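Long-range contacts in outer membrane protein Omp121 (Bacteroides thetaiotaomicron, PDB 5FQ8), which probably imports nutrients across the bacterial outer membrane as a TonB-dependent receptor and binds calcium and magnesium ions: residues B[455-461]-B[480-486]; B[518-523]-B[597-601]; B[522-528]-B[544-550]; B[600-604]-B[636-640]. All coordinates share one frame; numbering follows the deposited sequence.

Contact 1: B[455-461]-B[480-486]; sequences REINQDI and FNGNERK. With KR0 (3-decanoyloxypropyl decanoate), chain K; C8E ((hydroxyethyloxy)tri(ethyloxy)octane), chain U.
Asn458 OD1 is gripped by two amides from the facing strand: Asn481 ND2 donates to it over 3.2 Å and nearly straight (170°), while Asn483 ND2 reaches it with a more bent bond. The Asn481 donor stands well above the carbonyl plane of Asn458, and that of Asn483 is only tilted from it. All three CG atoms lie anti to their backbone N (chi1 near -170°), which turns the amides toward each other across the gap. Asn481 ND2 also donates to Gln459 O at 3.2 Å, so a backbone oxygen already paired with Gly482 N gains a second donor. Asn481 OD1 is taken by Arg545.

On the same face, Glu456 CG and Arg485 CG meet at 3.7 Å. The NE of Arg485 is bonded back to Asn483 OD1. Glu456 OE2 goes on to Asn110 of the plug domain, and Pro108 touches Asn458, so this polar face looks inward at the plug.

The other face meets amphiphiles. Gly482, with no side chain, lets C2 of the diacyl ligand KR0 come within 3.7 Å of its carbonyl C; Ile461 CD1 meets C19 of the same ligand at 3.8 Å. Glu484 OE2 lies near KR0 O8 but forms its salt bridge with Arg522. Arg455 NH2 sits 2.8 Å from O9 of the detergent C8E.

Between the two faces runs an unbroken antiparallel ladder from Arg455–Lys486 to Ile461–Phe480: a long beta hairpin of the receptor's transmembrane barrel, polar toward the plug and lipid-binding outside.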
# COMPACT_ATOMS: atom_id res chain seq x y z
N ARG B 455 -10.09 -8.20 19.16
CA ARG B 455 -9.86 -8.68 20.51
C ARG B 455 -10.95 -8.20 21.46
O ARG B 455 -11.23 -7.00 21.54
CB ARG B 455 -8.49 -8.22 20.98
CG ARG B 455 -8.10 -8.63 22.36
CD ARG B 455 -6.61 -8.50 22.53
NE ARG B 455 -6.18 -8.97 23.84
CZ ARG B 455 -5.92 -8.17 24.87
NH1 ARG B 455 -6.03 -6.85 24.74
NH2 ARG B 455 -5.54 -8.69 26.03
N GLU B 456 -11.59 -9.12 22.16
CA GLU B 456 -12.60 -8.77 23.14
C GLU B 456 -12.28 -9.46 24.46
O GLU B 456 -11.73 -10.56 24.48
CB GLU B 456 -14.00 -9.17 22.68
CG GLU B 456 -14.28 -8.90 21.20
CD GLU B 456 -15.67 -9.35 20.79
OE1 GLU B 456 -16.34 -9.96 21.64
OE2 GLU B 456 -16.08 -9.09 19.64
N ILE B 457 -12.60 -8.80 25.55
CA ILE B 457 -12.37 -9.37 26.87
C ILE B 457 -13.60 -9.14 27.71
O ILE B 457 -14.14 -8.03 27.75
CB ILE B 457 -11.14 -8.77 27.57
CG1 ILE B 457 -9.87 -9.26 26.91
CG2 ILE B 457 -11.13 -9.14 29.03
CD1 ILE B 457 -8.64 -8.60 27.47
N ASN B 458 -14.05 -10.18 28.40
CA ASN B 458 -15.24 -10.10 29.21
C ASN B 458 -14.94 -10.68 30.58
O ASN B 458 -14.34 -11.75 30.69
CB ASN B 458 -16.39 -10.84 28.55
CG ASN B 458 -17.71 -10.50 29.17
OD1 ASN B 458 -18.22 -9.40 29.00
ND2 ASN B 458 -18.27 -11.45 29.91
N GLN B 459 -15.35 -9.97 31.62
CA GLN B 459 -15.11 -10.43 32.97
C GLN B 459 -16.39 -10.29 33.78
O GLN B 459 -17.03 -9.24 33.75
CB GLN B 459 -13.97 -9.67 33.62
CG GLN B 459 -12.67 -9.95 32.93
CD GLN B 459 -11.48 -9.68 33.80
OE1 GLN B 459 -11.62 -9.12 34.87
NE2 GLN B 459 -10.31 -10.09 33.34
N ASP B 460 -16.76 -11.36 34.47
CA ASP B 460 -17.92 -11.37 35.33
C ASP B 460 -17.52 -11.82 36.72
O ASP B 460 -16.80 -12.81 36.87
CB ASP B 460 -19.01 -12.27 34.76
CG ASP B 460 -19.64 -11.70 33.52
OD1 ASP B 460 -20.58 -10.89 33.65
OD2 ASP B 460 -19.18 -12.07 32.43
N ILE B 461 -17.95 -11.06 37.72
CA ILE B 461 -17.85 -11.45 39.12
C ILE B 461 -19.26 -11.48 39.66
O ILE B 461 -20.01 -10.51 39.50
CB ILE B 461 -16.97 -10.48 39.91
CG1 ILE B 461 -15.60 -10.37 39.27
CG2 ILE B 461 -16.77 -10.95 41.31
CD1 ILE B 461 -14.75 -9.32 39.90
N PHE B 480 -21.16 -8.27 38.49
CA PHE B 480 -20.45 -7.18 37.86
C PHE B 480 -20.02 -7.64 36.48
O PHE B 480 -19.62 -8.79 36.30
CB PHE B 480 -19.23 -6.77 38.67
CG PHE B 480 -18.23 -5.95 37.90
CD1 PHE B 480 -17.21 -6.55 37.21
CD2 PHE B 480 -18.31 -4.57 37.89
CE1 PHE B 480 -16.31 -5.81 36.50
CE2 PHE B 480 -17.40 -3.83 37.19
CZ PHE B 480 -16.40 -4.45 36.50
N ASN B 481 -20.09 -6.74 35.50
CA ASN B 481 -19.63 -7.06 34.15
C ASN B 481 -18.59 -6.03 33.72
O ASN B 481 -18.68 -4.86 34.07
CB ASN B 481 -20.80 -7.09 33.17
CG ASN B 481 -20.39 -7.62 31.82
OD1 ASN B 481 -20.90 -7.20 30.79
ND2 ASN B 481 -19.44 -8.53 31.81
N GLY B 482 -17.60 -6.49 32.96
CA GLY B 482 -16.63 -5.60 32.38
C GLY B 482 -16.26 -6.05 30.98
O GLY B 482 -15.81 -7.19 30.79
N ASN B 483 -16.44 -5.19 30.00
CA ASN B 483 -16.29 -5.55 28.61
C ASN B 483 -15.29 -4.63 27.92
O ASN B 483 -15.24 -3.43 28.22
CB ASN B 483 -17.63 -5.50 27.90
CG ASN B 483 -17.60 -6.17 26.56
OD1 ASN B 483 -17.75 -5.52 25.52
ND2 ASN B 483 -17.41 -7.47 26.57
N GLU B 484 -14.50 -5.18 27.01
CA GLU B 484 -13.53 -4.40 26.25
C GLU B 484 -13.41 -5.02 24.87
O GLU B 484 -12.97 -6.16 24.75
CB GLU B 484 -12.18 -4.39 26.96
CG GLU B 484 -11.20 -3.38 26.38
CD GLU B 484 -9.78 -3.59 26.83
OE1 GLU B 484 -9.09 -4.46 26.27
OE2 GLU B 484 -9.35 -2.89 27.76
N ARG B 485 -13.79 -4.29 23.84
CA ARG B 485 -13.75 -4.80 22.48
C ARG B 485 -12.86 -3.90 21.64
O ARG B 485 -12.97 -2.68 21.71
CB ARG B 485 -15.17 -4.89 21.89
CG ARG B 485 -16.03 -5.94 22.56
CD ARG B 485 -17.39 -6.09 21.91
NE ARG B 485 -18.35 -5.18 22.48
CZ ARG B 485 -19.47 -4.83 21.88
NH1 ARG B 485 -19.74 -5.34 20.69
NH2 ARG B 485 -20.31 -3.99 22.45
N LYS B 486 -11.97 -4.51 20.86
CA LYS B 486 -10.98 -3.76 20.10
C LYS B 486 -10.82 -4.39 18.73
O LYS B 486 -10.75 -5.61 18.61
CB LYS B 486 -9.64 -3.72 20.83
CG LYS B 486 -8.52 -2.97 20.12
CD LYS B 486 -7.23 -3.07 20.91
CE LYS B 486 -6.12 -2.26 20.27
NZ LYS B 486 -4.80 -2.45 20.92
C1 KR0 K . -12.60 -3.71 32.19
O1 KR0 K . -12.90 -4.39 33.41
C2 KR0 K . -12.78 -4.72 31.08
C3 KR0 K . -11.44 -5.13 30.50
C4 KR0 K . -6.65 -7.39 33.59
O4 KR0 K . -10.70 -5.98 31.37
C5 KR0 K . -9.31 -6.21 31.03
C6 KR0 K . -7.52 -8.49 34.20
C7 KR0 K . -11.86 -4.71 34.36
C8 KR0 K . -6.74 -9.69 34.72
O8 KR0 K . -8.87 -5.65 30.06
C9 KR0 K . -7.66 -10.81 35.21
O9 KR0 K . -11.02 -3.88 34.65
C10 KR0 K . -8.41 -7.12 31.83
C11 KR0 K . -7.47 -6.38 32.77
C12 KR0 K . -11.79 -6.07 35.01
C13 KR0 K . -11.50 -5.90 36.50
C14 KR0 K . -6.94 -11.84 36.09
C15 KR0 K . -7.73 -13.13 36.27
C16 KR0 K . -6.93 -14.23 36.92
C17 KR0 K . -11.91 -7.13 37.30
C18 KR0 K . -10.75 -8.05 37.62
C19 KR0 K . -11.27 -9.33 38.28
C20 KR0 K . -10.19 -10.17 38.95
C21 KR0 K . -10.80 -11.46 39.53
C22 KR0 K . -9.88 -12.11 40.57
C23 KR0 K . -10.30 -13.51 40.95
C8 C8E U . -4.95 -8.44 29.04
O9 C8E U . -5.19 -9.76 28.60
C10 C8E U . -5.35 -10.60 29.71
C11 C8E U . -4.82 -12.01 29.44
O12 C8E U . -5.61 -12.89 30.21
C13 C8E U . -5.26 -14.25 30.09
C14 C8E U . -6.40 -15.08 30.69
O15 C8E U . -7.54 -15.05 29.86
C16 C8E U . -8.45 -16.06 30.18
O HOH W 1 -16.82 -9.64 23.97

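Contact 2: B[518-523]-B[597-601]; sequences MELRRL and DADVY
Tyr601 OH accepts a hydrogen bond from Leu520 N at 3.0 Å, and around this bond the loop lies snugly on the strand. CE2 of the ring rests 4.0 Å from Glu519 CB, the ring plane standing almost perpendicular to the Glu519 carboxylate. Val600 sets its two methyls against successive side chains on one side of the strand: CG2 sits 3.4 Å from Glu519 CD, and CG1 packs 3.6 Å from Arg521 CB. A phenylalanine in place of Tyr601 would probably leave Leu520 N without this acceptor and the neighbouring water without its hydroxyl partner. Segment 597-601 belongs to the loop between barrel strand 582-596 and strand 607-609, which here folds back over barrel strand 513-534; a chain of another protein also packs on Tyr601. Toward Asp597 the fit is looser and partly mediated by water. Bent at chi3 (-58°), Arg521 brings NH2 to Asp597 OD1 in a 2.8 Å salt bridge at the guanidinium edge, the two planes 44° apart. A water accepts from Arg521 NE at 2.7 Å and donates weakly to Asp597 OD2, whose stronger partner is Ser549 OG. The exposed Asp599 puts OD1 near Arg521 NH1, beyond salt-bridge range, while accepting from Val600 N.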
# COMPACT_ATOMS: atom_id res chain seq x y z
N MET B 518 -8.35 1.63 13.78
CA MET B 518 -8.48 1.00 15.08
C MET B 518 -9.67 1.57 15.84
O MET B 518 -9.84 2.78 15.87
CB MET B 518 -7.22 1.20 15.93
CG MET B 518 -7.46 0.84 17.38
SD MET B 518 -6.67 1.93 18.53
CE MET B 518 -7.68 1.70 19.97
N GLU B 519 -10.46 0.71 16.48
CA GLU B 519 -11.52 1.13 17.38
C GLU B 519 -11.39 0.45 18.73
O GLU B 519 -10.90 -0.68 18.82
CB GLU B 519 -12.91 0.81 16.85
CG GLU B 519 -13.14 1.11 15.42
CD GLU B 519 -14.48 0.63 14.99
OE1 GLU B 519 -15.02 -0.23 15.70
OE2 GLU B 519 -15.00 1.11 13.97
N LEU B 520 -11.88 1.11 19.77
CA LEU B 520 -11.83 0.56 21.12
C LEU B 520 -13.02 1.08 21.91
O LEU B 520 -13.32 2.27 21.88
CB LEU B 520 -10.53 0.94 21.81
CG LEU B 520 -10.30 0.43 23.22
CD1 LEU B 520 -10.13 -1.04 23.18
CD2 LEU B 520 -9.07 1.07 23.80
N ARG B 521 -13.68 0.19 22.62
CA ARG B 521 -14.86 0.55 23.39
C ARG B 521 -14.89 -0.25 24.67
O ARG B 521 -14.48 -1.41 24.69
CB ARG B 521 -16.14 0.30 22.61
CG ARG B 521 -16.30 -1.13 22.19
CD ARG B 521 -17.49 -1.33 21.28
NE ARG B 521 -18.72 -0.89 21.90
CZ ARG B 521 -19.83 -0.66 21.22
NH1 ARG B 521 -19.84 -0.84 19.91
NH2 ARG B 521 -20.92 -0.25 21.85
N ARG B 522 -15.37 0.36 25.73
CA ARG B 522 -15.41 -0.28 27.03
C ARG B 522 -16.78 -0.11 27.66
O ARG B 522 -17.49 0.85 27.38
CB ARG B 522 -14.33 0.27 27.95
CG ARG B 522 -12.94 -0.15 27.55
CD ARG B 522 -11.89 0.29 28.55
NE ARG B 522 -10.58 -0.21 28.17
CZ ARG B 522 -9.52 0.54 27.92
NH1 ARG B 522 -9.60 1.86 28.03
NH2 ARG B 522 -8.39 -0.03 27.57
N LEU B 523 -17.13 -1.06 28.50
CA LEU B 523 -18.41 -1.04 29.19
C LEU B 523 -18.24 -1.70 30.54
O LEU B 523 -17.51 -2.69 30.67
CB LEU B 523 -19.48 -1.77 28.38
CG LEU B 523 -20.86 -1.89 29.01
CD1 LEU B 523 -21.70 -0.68 28.67
CD2 LEU B 523 -21.53 -3.12 28.53
N ASP B 597 -26.06 1.22 24.00
CA ASP B 597 -25.22 2.36 23.70
C ASP B 597 -25.08 2.49 22.19
O ASP B 597 -25.80 1.86 21.42
CB ASP B 597 -23.87 2.22 24.39
CG ASP B 597 -23.20 0.88 24.12
OD1 ASP B 597 -23.42 0.28 23.06
OD2 ASP B 597 -22.43 0.43 24.99
N ALA B 598 -24.13 3.30 21.75
CA ALA B 598 -23.93 3.55 20.34
C ALA B 598 -22.64 2.93 19.86
O ALA B 598 -21.84 2.41 20.64
CB ALA B 598 -23.94 5.05 20.07
N ASP B 599 -22.45 2.97 18.55
CA ASP B 599 -21.20 2.57 17.93
C ASP B 599 -20.09 3.54 18.33
O ASP B 599 -20.35 4.62 18.88
CB ASP B 599 -21.38 2.51 16.42
CG ASP B 599 -20.50 1.48 15.77
OD1 ASP B 599 -19.37 1.28 16.27
OD2 ASP B 599 -20.93 0.89 14.76
N VAL B 600 -18.85 3.16 18.06
CA VAL B 600 -17.74 3.97 18.57
C VAL B 600 -17.67 5.31 17.85
O VAL B 600 -18.01 5.43 16.67
CB VAL B 600 -16.40 3.24 18.44
CG1 VAL B 600 -16.25 2.25 19.55
CG2 VAL B 600 -16.28 2.57 17.11
N TYR B 601 -17.23 6.33 18.59
CA TYR B 601 -16.84 7.60 18.01
C TYR B 601 -17.98 8.20 17.19
O TYR B 601 -17.94 8.27 15.97
CB TYR B 601 -15.60 7.41 17.13
CG TYR B 601 -14.53 6.51 17.69
CD1 TYR B 601 -14.12 6.62 19.00
CD2 TYR B 601 -13.93 5.56 16.89
CE1 TYR B 601 -13.14 5.80 19.49
CE2 TYR B 601 -12.96 4.74 17.37
CZ TYR B 601 -12.56 4.86 18.67
OH TYR B 601 -11.58 4.03 19.15
O HOH W 2 -10.74 4.59 21.73
O HOH W 3 -19.58 -1.23 24.47

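Contact 3: B[522-528]-B[544-550]; sequences RLMGVFG and ARNDWSS
Val526 and Trp548 run alongside each other on the same face, the valine's CG1 meeting the indole at its edge, 3.8 Å from CZ3. Met524 O approaches that same ring in its plane, and the Asn546 amide, from the indole's own strand, lies over one face. This is the outer side of the barrel wall, where a chain of another protein packs on Trp548 and Met524.

The opposite side mixes an ion pair with Phe527 and Leu523. Extended from CG to NE, with CG anti to its backbone N (chi1 176°), Arg545 packs its CB 3.7 Å from Phe527 CB, and Phe527 CD1 stands over a face of the guanidinium. The guanidinium edge meets Asp547: NE gives a 2.6 Å, fairly straight bond to the syn lone pair of OD1, nearly in plane. Asp547 OD2 has its own partner in Tyr561 OH, and Arg545 NH2 reaches across strand 513-534 to Asn481 OD1 on strand 472-495. A leucine in place of Arg545 would probably leave Asp547 OD1 without its mate and Asn481 OD1 without this donor.

Strands 513-534 and 538-549 form an antiparallel hairpin of the barrel, at whose end Ser550 OG replaces a backbone acceptor, taking Arg522 N at 3.2 Å. The chemistry divides: a largely apolar Val526-Trp548 touch outside, and on the other face a buried ion pair whose charges are balanced locally, probably stabilising both partners in ionised form.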
# COMPACT_ATOMS: atom_id res chain seq x y z
N ARG B 522 -15.37 0.36 25.73
CA ARG B 522 -15.41 -0.28 27.03
C ARG B 522 -16.78 -0.11 27.66
O ARG B 522 -17.49 0.85 27.38
CB ARG B 522 -14.33 0.27 27.95
CG ARG B 522 -12.94 -0.15 27.55
CD ARG B 522 -11.89 0.29 28.55
NE ARG B 522 -10.58 -0.21 28.17
CZ ARG B 522 -9.52 0.54 27.92
NH1 ARG B 522 -9.60 1.86 28.03
NH2 ARG B 522 -8.39 -0.03 27.57
N LEU B 523 -17.13 -1.06 28.50
CA LEU B 523 -18.41 -1.04 29.19
C LEU B 523 -18.24 -1.70 30.54
O LEU B 523 -17.51 -2.69 30.67
CB LEU B 523 -19.48 -1.77 28.38
CG LEU B 523 -20.86 -1.89 29.01
CD1 LEU B 523 -21.70 -0.68 28.67
CD2 LEU B 523 -21.53 -3.12 28.53
N MET B 524 -18.88 -1.15 31.54
CA MET B 524 -18.97 -1.80 32.83
C MET B 524 -20.41 -1.76 33.30
O MET B 524 -21.15 -0.81 33.00
CB MET B 524 -18.07 -1.14 33.85
CG MET B 524 -16.61 -1.34 33.59
SD MET B 524 -15.62 -0.52 34.82
CE MET B 524 -15.88 1.17 34.38
N GLY B 525 -20.82 -2.79 34.02
CA GLY B 525 -22.16 -2.81 34.57
C GLY B 525 -22.24 -3.59 35.87
O GLY B 525 -21.37 -4.40 36.19
N VAL B 526 -23.30 -3.32 36.61
CA VAL B 526 -23.66 -4.11 37.78
C VAL B 526 -25.10 -4.57 37.61
O VAL B 526 -25.93 -3.82 37.08
CB VAL B 526 -23.47 -3.30 39.08
CG1 VAL B 526 -24.11 -1.94 38.94
CG2 VAL B 526 -24.05 -4.05 40.25
N PHE B 527 -25.39 -5.81 38.00
CA PHE B 527 -26.71 -6.36 37.74
C PHE B 527 -27.16 -7.26 38.88
O PHE B 527 -26.36 -7.78 39.65
CB PHE B 527 -26.75 -7.14 36.42
CG PHE B 527 -25.77 -8.26 36.35
CD1 PHE B 527 -24.48 -8.04 35.91
CD2 PHE B 527 -26.14 -9.53 36.71
CE1 PHE B 527 -23.57 -9.07 35.83
CE2 PHE B 527 -25.23 -10.56 36.64
CZ PHE B 527 -23.94 -10.32 36.19
N GLY B 528 -28.48 -7.43 38.97
CA GLY B 528 -29.08 -8.33 39.93
C GLY B 528 -30.29 -9.01 39.34
O GLY B 528 -31.00 -8.46 38.50
N ALA B 544 -32.44 -6.45 37.00
CA ALA B 544 -32.04 -5.05 37.00
C ALA B 544 -30.57 -4.96 36.65
O ALA B 544 -29.76 -5.74 37.16
CB ALA B 544 -32.30 -4.39 38.35
N ARG B 545 -30.22 -4.00 35.80
CA ARG B 545 -28.84 -3.82 35.40
C ARG B 545 -28.59 -2.36 35.08
O ARG B 545 -29.39 -1.73 34.39
CB ARG B 545 -28.47 -4.67 34.19
CG ARG B 545 -27.06 -4.42 33.71
CD ARG B 545 -26.55 -5.51 32.79
NE ARG B 545 -25.20 -5.18 32.35
CZ ARG B 545 -24.35 -6.05 31.82
NH1 ARG B 545 -24.70 -7.30 31.66
NH2 ARG B 545 -23.15 -5.65 31.46
N ASN B 546 -27.48 -1.83 35.58
CA ASN B 546 -27.02 -0.51 35.19
C ASN B 546 -25.66 -0.64 34.52
O ASN B 546 -24.78 -1.35 35.02
CB ASN B 546 -26.93 0.44 36.38
CG ASN B 546 -26.85 1.89 35.95
OD1 ASN B 546 -27.87 2.57 35.84
ND2 ASN B 546 -25.64 2.36 35.68
N ASP B 547 -25.51 0.03 33.39
CA ASP B 547 -24.30 -0.04 32.59
C ASP B 547 -23.69 1.35 32.49
O ASP B 547 -24.37 2.36 32.63
CB ASP B 547 -24.58 -0.57 31.19
CG ASP B 547 -24.89 -2.02 31.19
OD1 ASP B 547 -24.54 -2.69 32.17
OD2 ASP B 547 -25.47 -2.50 30.20
N TRP B 548 -22.38 1.38 32.26
CA TRP B 548 -21.66 2.61 31.95
C TRP B 548 -20.89 2.35 30.67
O TRP B 548 -20.02 1.48 30.64
CB TRP B 548 -20.72 3.00 33.08
CG TRP B 548 -21.36 3.44 34.34
CD1 TRP B 548 -21.56 4.72 34.73
CD2 TRP B 548 -21.83 2.61 35.40
NE1 TRP B 548 -22.15 4.75 35.97
CE2 TRP B 548 -22.32 3.46 36.40
CE3 TRP B 548 -21.89 1.23 35.60
CZ2 TRP B 548 -22.86 2.98 37.58
CZ3 TRP B 548 -22.43 0.76 36.77
CH2 TRP B 548 -22.92 1.63 37.74
N SER B 549 -21.20 3.09 29.62
CA SER B 549 -20.66 2.80 28.31
C SER B 549 -19.67 3.88 27.88
O SER B 549 -19.87 5.07 28.14
CB SER B 549 -21.76 2.69 27.27
OG SER B 549 -21.22 2.27 26.04
N SER B 550 -18.61 3.45 27.22
CA SER B 550 -17.66 4.42 26.69
C SER B 550 -18.18 5.12 25.45
O SER B 550 -17.69 6.20 25.13
CB SER B 550 -16.33 3.74 26.39
OG SER B 550 -16.29 3.34 25.04

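Contact 4: B[600-604]-B[636-640]; sequences VYMVN and GSNTL
Apolar contact centres on Val603. Its two methyls diverge: CG1, anti to the backbone N (chi1 -180°), reaches Asn638, lying 3.7 Å from CA and 3.8 Å from CB, and also lies against Ser637 O, while CG2 faces the end of Leu640, 4.1 Å from CD1. The valine and leucine side chains meet at an oblique angle, and Leu640 CD1 also comes near Met602 O. These are modest touches.

Of conventional polar links there is one, and it is weak: Ser637 N donates to Met602 O over 3.5 Å. That oxygen has a further partner in Asn691 ND2, so it is shared between the loop and a more distant residue. Val603 O also lies close to Ser637 N, but at an angle too poor for a bond.

C-H...O contacts supplement this from both directions. Val603 CA approaches Ser637 O at 3.3 Å, and Gly636 CA approaches Val603 O at 3.5 Å, so the two backbones run close together where the glycine has no side chain to hold them apart. Within 636-640, Ser637 OG accepts from Thr639 N at 3.3 Å, an ST turn that shapes the bend leading to Leu640.

Segment 600-604 lies between strands 582-596 and 607-609; segment 636-640 joins strand 629-635, which carries the magnesium ligands Ala631 and Asn633, to strand 643-656. Ile676 of strand 661-680 touches both Met602 and Leu640, while Pro553 packs against Val603 and Leu640.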
# COMPACT_ATOMS: atom_id res chain seq x y z
N VAL B 600 -18.85 3.16 18.06
CA VAL B 600 -17.74 3.97 18.57
C VAL B 600 -17.67 5.31 17.85
O VAL B 600 -18.01 5.43 16.67
CB VAL B 600 -16.40 3.24 18.44
CG1 VAL B 600 -16.25 2.25 19.55
CG2 VAL B 600 -16.28 2.57 17.11
N TYR B 601 -17.23 6.33 18.59
CA TYR B 601 -16.84 7.60 18.01
C TYR B 601 -17.98 8.20 17.19
O TYR B 601 -17.94 8.27 15.97
CB TYR B 601 -15.60 7.41 17.13
CG TYR B 601 -14.53 6.51 17.69
CD1 TYR B 601 -14.12 6.62 19.00
CD2 TYR B 601 -13.93 5.56 16.89
CE1 TYR B 601 -13.14 5.80 19.49
CE2 TYR B 601 -12.96 4.74 17.37
CZ TYR B 601 -12.56 4.86 18.67
OH TYR B 601 -11.58 4.03 19.15
N MET B 602 -19.01 8.62 17.91
CA MET B 602 -20.15 9.28 17.30
C MET B 602 -20.50 10.57 17.99
O MET B 602 -21.49 11.20 17.63
CB MET B 602 -21.37 8.34 17.29
CG MET B 602 -21.14 7.08 16.47
SD MET B 602 -22.53 5.98 16.36
CE MET B 602 -23.62 6.83 15.24
N VAL B 603 -19.69 11.00 18.95
CA VAL B 603 -19.95 12.21 19.72
C VAL B 603 -19.13 13.39 19.23
O VAL B 603 -19.64 14.50 19.09
CB VAL B 603 -19.69 11.94 21.22
CG1 VAL B 603 -19.96 13.17 22.04
CG2 VAL B 603 -20.54 10.80 21.68
N ASN B 604 -17.87 13.18 18.96
CA ASN B 604 -17.07 14.36 18.69
C ASN B 604 -16.82 14.52 17.21
O ASN B 604 -16.73 13.53 16.49
CB ASN B 604 -15.73 14.28 19.40
CG ASN B 604 -15.88 14.15 20.88
OD1 ASN B 604 -16.61 14.90 21.51
ND2 ASN B 604 -15.22 13.16 21.45
N GLY B 636 -21.23 15.14 14.69
CA GLY B 636 -21.27 14.52 15.99
C GLY B 636 -22.30 15.16 16.88
O GLY B 636 -22.83 16.23 16.60
N SER B 637 -22.60 14.49 17.99
CA SER B 637 -23.61 14.96 18.92
C SER B 637 -23.20 14.57 20.32
O SER B 637 -22.87 13.41 20.56
CB SER B 637 -24.99 14.38 18.59
OG SER B 637 -25.93 14.74 19.59
N ASN B 638 -23.22 15.52 21.23
CA ASN B 638 -23.00 15.23 22.64
C ASN B 638 -24.29 15.28 23.44
O ASN B 638 -24.25 15.18 24.67
CB ASN B 638 -21.97 16.20 23.23
CG ASN B 638 -22.34 17.65 23.03
OD1 ASN B 638 -23.22 17.98 22.23
ND2 ASN B 638 -21.67 18.53 23.75
N THR B 639 -25.43 15.42 22.76
CA THR B 639 -26.74 15.38 23.37
C THR B 639 -27.37 13.99 23.29
O THR B 639 -28.49 13.81 23.77
CB THR B 639 -27.66 16.38 22.69
OG1 THR B 639 -27.42 16.35 21.29
CG2 THR B 639 -27.39 17.76 23.20
N LEU B 640 -26.67 13.03 22.72
CA LEU B 640 -27.14 11.65 22.69
C LEU B 640 -27.58 11.20 24.08
O LEU B 640 -27.01 11.60 25.09
CB LEU B 640 -26.03 10.73 22.20
CG LEU B 640 -25.51 11.08 20.82
CD1 LEU B 640 -24.40 10.14 20.45
CD2 LEU B 640 -26.66 10.96 19.87

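Contacts 1 and 3 are neighbouring hairpins in the barrel wall, their centres 11 Å apart, built from strands 446-469, 472-495, 513-534 and 538-549 in succession and joined by backbone bonds from 472-495 to 513-534. Contact 2 lays a loop on strand 513-534; it shares Arg522 and Leu523 with contact 3, their centres about 14 Å apart, but spans a longer stretch of chain that encloses contact 3. Contact 4 shares Val600 and Tyr601 with contact 2, centres about 11 Å apart, and carries the link into the loops beyond 629-635. The series thus runs from lipid-contacting wall to loops folded over it, all on the same side of the chain's centre.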